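Local coordinates for glycerol uptake operon antiterminator regulatory protein (Listeria monocytogenes str. 4b, PDB 3KTS), which probably senses glycerol 3-phosphate and regulates expression of the glycerol uptake operon by transcription antitermination, at residues M33-T38 and K55-H60; I81-I86 and H100-I105. All coordinates share one frame; numbering follows the deposited sequence.

Contact 1. Residues M33-T38 and K55-H60; sequences MVMLET and KKVLLH
The imidazole of H60 is met at its edge, in the plane of the ring, by the carbonyl oxygen M35 O, and V34 CG1 also lies at the edge, 3.7 Å from H60 CD2. L36 reaches the same ring obliquely, its CD2 3.6 Å from H60 NE2, and the two side chains run side by side in the same direction. M35 O has a further role here, since it accepts the backbone N-H of H60 (H60 N to M35 O 3.1 Å). This is the last of four backbone bonds that join the two strands in parallel; the first runs from M33 N to K56 O at 2.9 Å. Here a TIM-barrel protein illustrates the beta-alpha-beta unit: strand 32-39, helix 43-52 and strand 56-60. On the face bearing V34 and L58, which looks into the barrel, V34 CG2 rests 3.9 Å from L58 CD1, with I13 packed against both side chains. On the helix side, V57 receives two methionines. M35 brings its terminal methyl obliquely across, CE lying 3.8 Å from V57 CG1. M33 instead lies alongside the valine, with CG 4.1 Å from V57 CG2. With chi1 at 77°, M33 CG sits between the backbone N and the carbonyl carbon, while the bends at chi2 and chi3 carry on to CE, which meets K55 CB at 4.0 Å. A50 of helix 43-52 packs against M33 and V57.

Contact 2. Residues I81-I86 and H100-I105; sequences ICPDGI and HKMLAI
The backbone N-H of I86 is bonded to L103 O, with 2.9 Å between I86 N and that oxygen and an angle of 153° at the hydrogen. I86 also accepts in the other direction, from the N-H of I105, and this bond is straighter at 168° (I105 N to I86 O 3.0 Å). The methyl I105 CG2 stands 3.6 Å from I86 O. Strand 85-88, helix 91-99 and strand 103-109 form another parallel beta-alpha-beta unit of the barrel; the helix ends in a Schellman motif with K101, at positive phi, as its C-prime residue. M102, whose N-H bonds A97 O in that motif, carries most of the side-chain contact through its thioether. Its chain is bent at chi2 (-90°), placing SD 3.8 Å from G85 CA and 4.0 Å from I86 CG2, while the terminal CE meets the ring of P83 at CD. M102 crosses both P83 and I86 at about a right angle. C78 of helix 71-81 and A97 of helix 91-99 also touch M102. L103 instead sets its CB 3.6 Å from D84 O, and its side chain packs with L5 and F7 from the N-terminal loop. The D84 carboxylate is held from outside the contact: its OD2 accepts from V57 N and Q51 NE2.

Followed from the N terminus, the chain first closes a loop at contact 1, where strand 56-60 returns beside strand 32-39 after helix 43-52. It then runs through helix 71-81 before contact 2 opens, and helix 91-99 carries it back to close the second loop. The two loops therefore lie in series, neither nested nor crossed. The second strand of contact 1, 56-60, and the first of contact 2, 85-88, are neighbours in the curled parallel sheet: probable hydrogen bonds join V57 O to D84 N at 2.8 Å and L59 N to G85 O at 2.9 Å. Four consecutive barrel staves, 32-39, 56-60, 85-88 and 103-109, are thus tied together, with the contacts about 11 Å apart, centre to centre.

Contact 1. Residues M33-T38 and K55-H60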
loop_
_atom_site.group_PDB
_atom_site.type_symbol
_atom_site.label_atom_id
_atom_site.label_comp_id
_atom_site.label_asym_id
_atom_site.label_seq_id
_atom_site.Cartn_x
_atom_site.Cartn_y
_atom_site.Cartn_z
ATOM N N MET A 33 7.735 -2.857 -3.393
ATOM C CA MET A 33 7.897 -1.422 -3.159
ATOM C C MET A 33 6.567 -0.676 -3.302
ATOM O O MET A 33 5.612 -1.192 -3.894
ATOM C CB MET A 33 8.940 -0.830 -4.108
ATOM C CG MET A 33 8.443 -0.600 -5.529
ATOM S SD MET A 33 9.221 0.840 -6.281
ATOM C CE MET A 33 10.780 0.145 -6.823
ATOM N N VAL A 34 6.512 0.536 -2.759
ATOM C CA VAL A 34 5.325 1.374 -2.874
ATOM C C VAL A 34 5.648 2.696 -3.562
ATOM O O VAL A 34 6.619 3.369 -3.213
ATOM C CB VAL A 34 4.702 1.663 -1.496
ATOM C CG1 VAL A 34 3.664 2.770 -1.604
ATOM C CG2 VAL A 34 4.083 0.398 -0.918
ATOM N N MET A 35 4.829 3.064 -4.542
ATOM C CA MET A 35 5.034 4.298 -5.291
ATOM C C MET A 35 3.947 5.320 -4.979
ATOM O O MET A 35 2.772 5.099 -5.270
ATOM C CB MET A 35 5.073 4.012 -6.794
ATOM C CG MET A 35 6.227 4.680 -7.523
ATOM S SD MET A 35 6.305 4.225 -9.266
ATOM C CE MET A 35 7.270 2.719 -9.179
ATOM N N LEU A 36 4.348 6.440 -4.386
ATOM C CA LEU A 36 3.419 7.295 -3.656
ATOM C C LEU A 36 2.845 8.382 -4.558
ATOM O O LEU A 36 1.675 8.334 -4.938
ATOM C CB LEU A 36 4.110 7.926 -2.445
ATOM C CG LEU A 36 4.019 7.149 -1.131
ATOM C CD1 LEU A 36 5.108 7.593 -0.167
ATOM C CD2 LEU A 36 2.642 7.313 -0.504
ATOM N N GLU A 37 3.677 9.361 -4.898
ATOM C CA GLU A 37 3.303 10.382 -5.870
ATOM C C GLU A 37 3.952 10.118 -7.224
ATOM O O GLU A 37 5.141 9.811 -7.303
ATOM C CB GLU A 37 3.691 11.772 -5.363
ATOM C CG GLU A 37 3.141 12.914 -6.202
ATOM C CD GLU A 37 3.781 14.247 -5.864
ATOM O OE1 GLU A 37 3.375 15.270 -6.453
ATOM O OE2 GLU A 37 4.692 14.270 -5.008
ATOM N N THR A 38 3.163 10.240 -8.286
ATOM C CA THR A 38 3.632 9.921 -9.630
ATOM C C THR A 38 3.063 10.893 -10.657
ATOM O O THR A 38 2.206 11.718 -10.337
ATOM C CB THR A 38 3.255 8.483 -10.033
ATOM O OG1 THR A 38 1.868 8.254 -9.756
ATOM C CG2 THR A 38 4.094 7.476 -9.262
ATOM N N LYS A 55 11.693 -5.777 -8.867
ATOM C CA LYS A 55 10.875 -5.193 -7.809
ATOM C C LYS A 55 9.413 -5.174 -8.210
ATOM O O LYS A 55 9.065 -4.718 -9.301
ATOM C CB LYS A 55 11.341 -3.770 -7.456
ATOM C CG LYS A 55 12.791 -3.652 -6.992
ATOM C CD LYS A 55 13.066 -4.583 -5.832
ATOM C CE LYS A 55 14.544 -4.774 -5.603
ATOM N NZ LYS A 55 15.120 -3.613 -4.881
ATOM N N LYS A 56 8.561 -5.675 -7.322
ATOM C CA LYS A 56 7.120 -5.650 -7.542
ATOM C C LYS A 56 6.501 -4.355 -6.992
ATOM O O LYS A 56 6.830 -3.921 -5.889
ATOM C CB LYS A 56 6.474 -6.898 -6.943
ATOM C CG LYS A 56 6.693 -8.161 -7.773
ATOM C CD LYS A 56 6.290 -9.416 -7.013
ATOM C CE LYS A 56 6.059 -10.594 -7.945
ATOM N NZ LYS A 56 4.669 -10.610 -8.487
ATOM N N VAL A 57 5.617 -3.740 -7.775
ATOM C CA VAL A 57 5.128 -2.388 -7.475
ATOM C C VAL A 57 3.690 -2.331 -6.940
ATOM O O VAL A 57 2.758 -2.880 -7.541
ATOM C CB VAL A 57 5.278 -1.438 -8.698
ATOM C CG1 VAL A 57 4.781 -0.029 -8.375
ATOM C CG2 VAL A 57 6.716 -1.374 -9.133
ATOM N N LEU A 58 3.539 -1.671 -5.794
ATOM C CA LEU A 58 2.236 -1.281 -5.274
ATOM C C LEU A 58 2.050 0.209 -5.565
ATOM O O LEU A 58 2.785 1.050 -5.040
ATOM C CB LEU A 58 2.146 -1.578 -3.773
ATOM C CG LEU A 58 2.470 -3.030 -3.380
ATOM C CD1 LEU A 58 2.772 -3.179 -1.888
ATOM C CD2 LEU A 58 1.363 -3.992 -3.819
ATOM N N LEU A 59 1.083 0.525 -6.423
ATOM C CA LEU A 59 0.898 1.895 -6.905
ATOM C C LEU A 59 -0.305 2.617 -6.296
ATOM O O LEU A 59 -1.432 2.125 -6.353
ATOM C CB LEU A 59 0.801 1.918 -8.439
ATOM C CG LEU A 59 0.432 3.257 -9.094
ATOM C CD1 LEU A 59 1.501 4.323 -8.842
ATOM C CD2 LEU A 59 0.162 3.105 -10.589
ATOM N N HIS A 60 -0.050 3.796 -5.738
ATOM C CA HIS A 60 -1.117 4.660 -5.254
ATOM C C HIS A 60 -1.932 5.257 -6.389
ATOM O O HIS A 60 -1.500 6.203 -7.052
ATOM C CB HIS A 60 -0.556 5.760 -4.366
ATOM C CG HIS A 60 -0.377 5.335 -2.948
ATOM N ND1 HIS A 60 -1.389 5.415 -2.018
ATOM C CD2 HIS A 60 0.686 4.796 -2.307
ATOM C CE1 HIS A 60 -0.952 4.953 -0.861
ATOM N NE2 HIS A 60 0.304 4.573 -1.007
#

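Contact 2. Residues I81-I86 and H100-I105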
loop_
_atom_site.group_PDB
_atom_site.type_symbol
_atom_site.label_atom_id
_atom_site.label_comp_id
_atom_site.label_asym_id
_atom_site.label_seq_id
_atom_site.Cartn_x
_atom_site.Cartn_y
_atom_site.Cartn_z
ATOM N N ILE A 81 -0.824 0.052 -17.561
ATOM C CA ILE A 81 0.342 0.368 -16.719
ATOM C C ILE A 81 0.865 -0.884 -16.022
ATOM O O ILE A 81 2.069 -1.155 -16.053
ATOM C CB ILE A 81 0.087 1.581 -15.762
ATOM C CG1 ILE A 81 0.702 2.861 -16.329
ATOM C CG2 ILE A 81 0.768 1.411 -14.422
ATOM C CD1 ILE A 81 0.318 3.216 -17.733
ATOM N N CYS A 82 -0.062 -1.646 -15.439
ATOM C CA CYS A 82 0.196 -2.938 -14.788
ATOM C C CYS A 82 1.241 -2.931 -13.668
ATOM O O CYS A 82 2.336 -3.479 -13.843
ATOM C CB CYS A 82 0.546 -4.009 -15.827
ATOM S SG CYS A 82 -0.520 -3.997 -17.265
ATOM N N PRO A 83 0.918 -2.309 -12.513
ATOM C CA PRO A 83 1.747 -2.621 -11.356
ATOM C C PRO A 83 1.367 -3.991 -10.821
ATOM O O PRO A 83 0.522 -4.666 -11.400
ATOM C CB PRO A 83 1.373 -1.528 -10.359
ATOM C CG PRO A 83 -0.015 -1.156 -10.712
ATOM C CD PRO A 83 -0.113 -1.303 -12.194
ATOM N N ASP A 84 1.983 -4.407 -9.726
ATOM C CA ASP A 84 1.666 -5.705 -9.149
ATOM C C ASP A 84 0.498 -5.622 -8.169
ATOM O O ASP A 84 -0.093 -6.641 -7.795
ATOM C CB ASP A 84 2.916 -6.301 -8.516
ATOM C CG ASP A 84 4.031 -6.491 -9.532
ATOM O OD1 ASP A 84 4.225 -7.636 -9.988
ATOM O OD2 ASP A 84 4.690 -5.494 -9.900
ATOM N N GLY A 85 0.168 -4.393 -7.775
ATOM C CA GLY A 85 -0.983 -4.109 -6.929
ATOM C C GLY A 85 -1.321 -2.634 -6.954
ATOM O O GLY A 85 -0.473 -1.813 -7.313
ATOM N N ILE A 86 -2.561 -2.292 -6.599
ATOM C CA ILE A 86 -2.962 -0.882 -6.482
ATOM C C ILE A 86 -3.475 -0.519 -5.085
ATOM O O ILE A 86 -4.029 -1.352 -4.358
ATOM C CB ILE A 86 -3.997 -0.416 -7.562
ATOM C CG1 ILE A 86 -5.419 -0.868 -7.215
ATOM C CG2 ILE A 86 -3.589 -0.863 -8.964
ATOM C CD1 ILE A 86 -6.485 0.167 -7.531
ATOM N N HIS A 100 -10.218 -6.974 -12.420
ATOM C CA HIS A 100 -9.033 -7.211 -13.237
ATOM C C HIS A 100 -8.049 -8.138 -12.552
ATOM O O HIS A 100 -6.902 -8.253 -12.996
ATOM C CB HIS A 100 -8.321 -5.896 -13.541
ATOM C CG HIS A 100 -9.084 -4.987 -14.447
ATOM N ND1 HIS A 100 -8.933 -5.003 -15.816
ATOM C CD2 HIS A 100 -9.996 -4.024 -14.180
ATOM C CE1 HIS A 100 -9.723 -4.092 -16.356
ATOM N NE2 HIS A 100 -10.378 -3.483 -15.384
ATOM N N LYS A 101 -8.499 -8.781 -11.471
ATOM C CA LYS A 101 -7.688 -9.697 -10.660
ATOM C C LYS A 101 -6.385 -9.045 -10.182
ATOM O O LYS A 101 -5.315 -9.654 -10.234
ATOM C CB LYS A 101 -7.435 -11.025 -11.395
ATOM C CG LYS A 101 -8.700 -11.705 -11.919
ATOM C CD LYS A 101 -8.404 -13.105 -12.436
ATOM C CE LYS A 101 -9.655 -13.753 -13.019
ATOM N NZ LYS A 101 -9.341 -15.035 -13.720
ATOM N N MET A 102 -6.502 -7.791 -9.738
ATOM C CA MET A 102 -5.397 -7.022 -9.172
ATOM C C MET A 102 -5.419 -7.074 -7.661
ATOM O O MET A 102 -6.485 -7.193 -7.045
ATOM C CB MET A 102 -5.493 -5.562 -9.589
ATOM C CG MET A 102 -4.571 -5.176 -10.694
ATOM S SD MET A 102 -2.963 -4.605 -10.121
ATOM C CE MET A 102 -2.487 -3.864 -11.664
ATOM N N LEU A 103 -4.230 -6.968 -7.074
ATOM C CA LEU A 103 -4.080 -6.888 -5.636
ATOM C C LEU A 103 -4.590 -5.517 -5.216
ATOM O O LEU A 103 -3.909 -4.505 -5.389
ATOM C CB LEU A 103 -2.603 -7.043 -5.254
ATOM C CG LEU A 103 -2.105 -7.780 -4.000
ATOM C CD1 LEU A 103 -0.893 -7.049 -3.447
ATOM C CD2 LEU A 103 -3.146 -7.925 -2.914
ATOM N N ALA A 104 -5.813 -5.491 -4.699
ATOM C CA ALA A 104 -6.436 -4.250 -4.261
ATOM C C ALA A 104 -6.291 -4.068 -2.754
ATOM O O ALA A 104 -6.917 -4.786 -1.967
ATOM C CB ALA A 104 -7.892 -4.223 -4.665
ATOM N N ILE A 105 -5.452 -3.115 -2.356
ATOM C CA ILE A 105 -5.327 -2.754 -0.943
ATOM C C ILE A 105 -6.016 -1.408 -0.643
ATOM O O ILE A 105 -5.807 -0.424 -1.349
ATOM C CB ILE A 105 -3.849 -2.894 -0.403
ATOM C CG1 ILE A 105 -3.418 -1.679 0.425
ATOM C CG2 ILE A 105 -2.833 -3.247 -1.533
ATOM C CD1 ILE A 105 -2.005 -1.789 0.948
#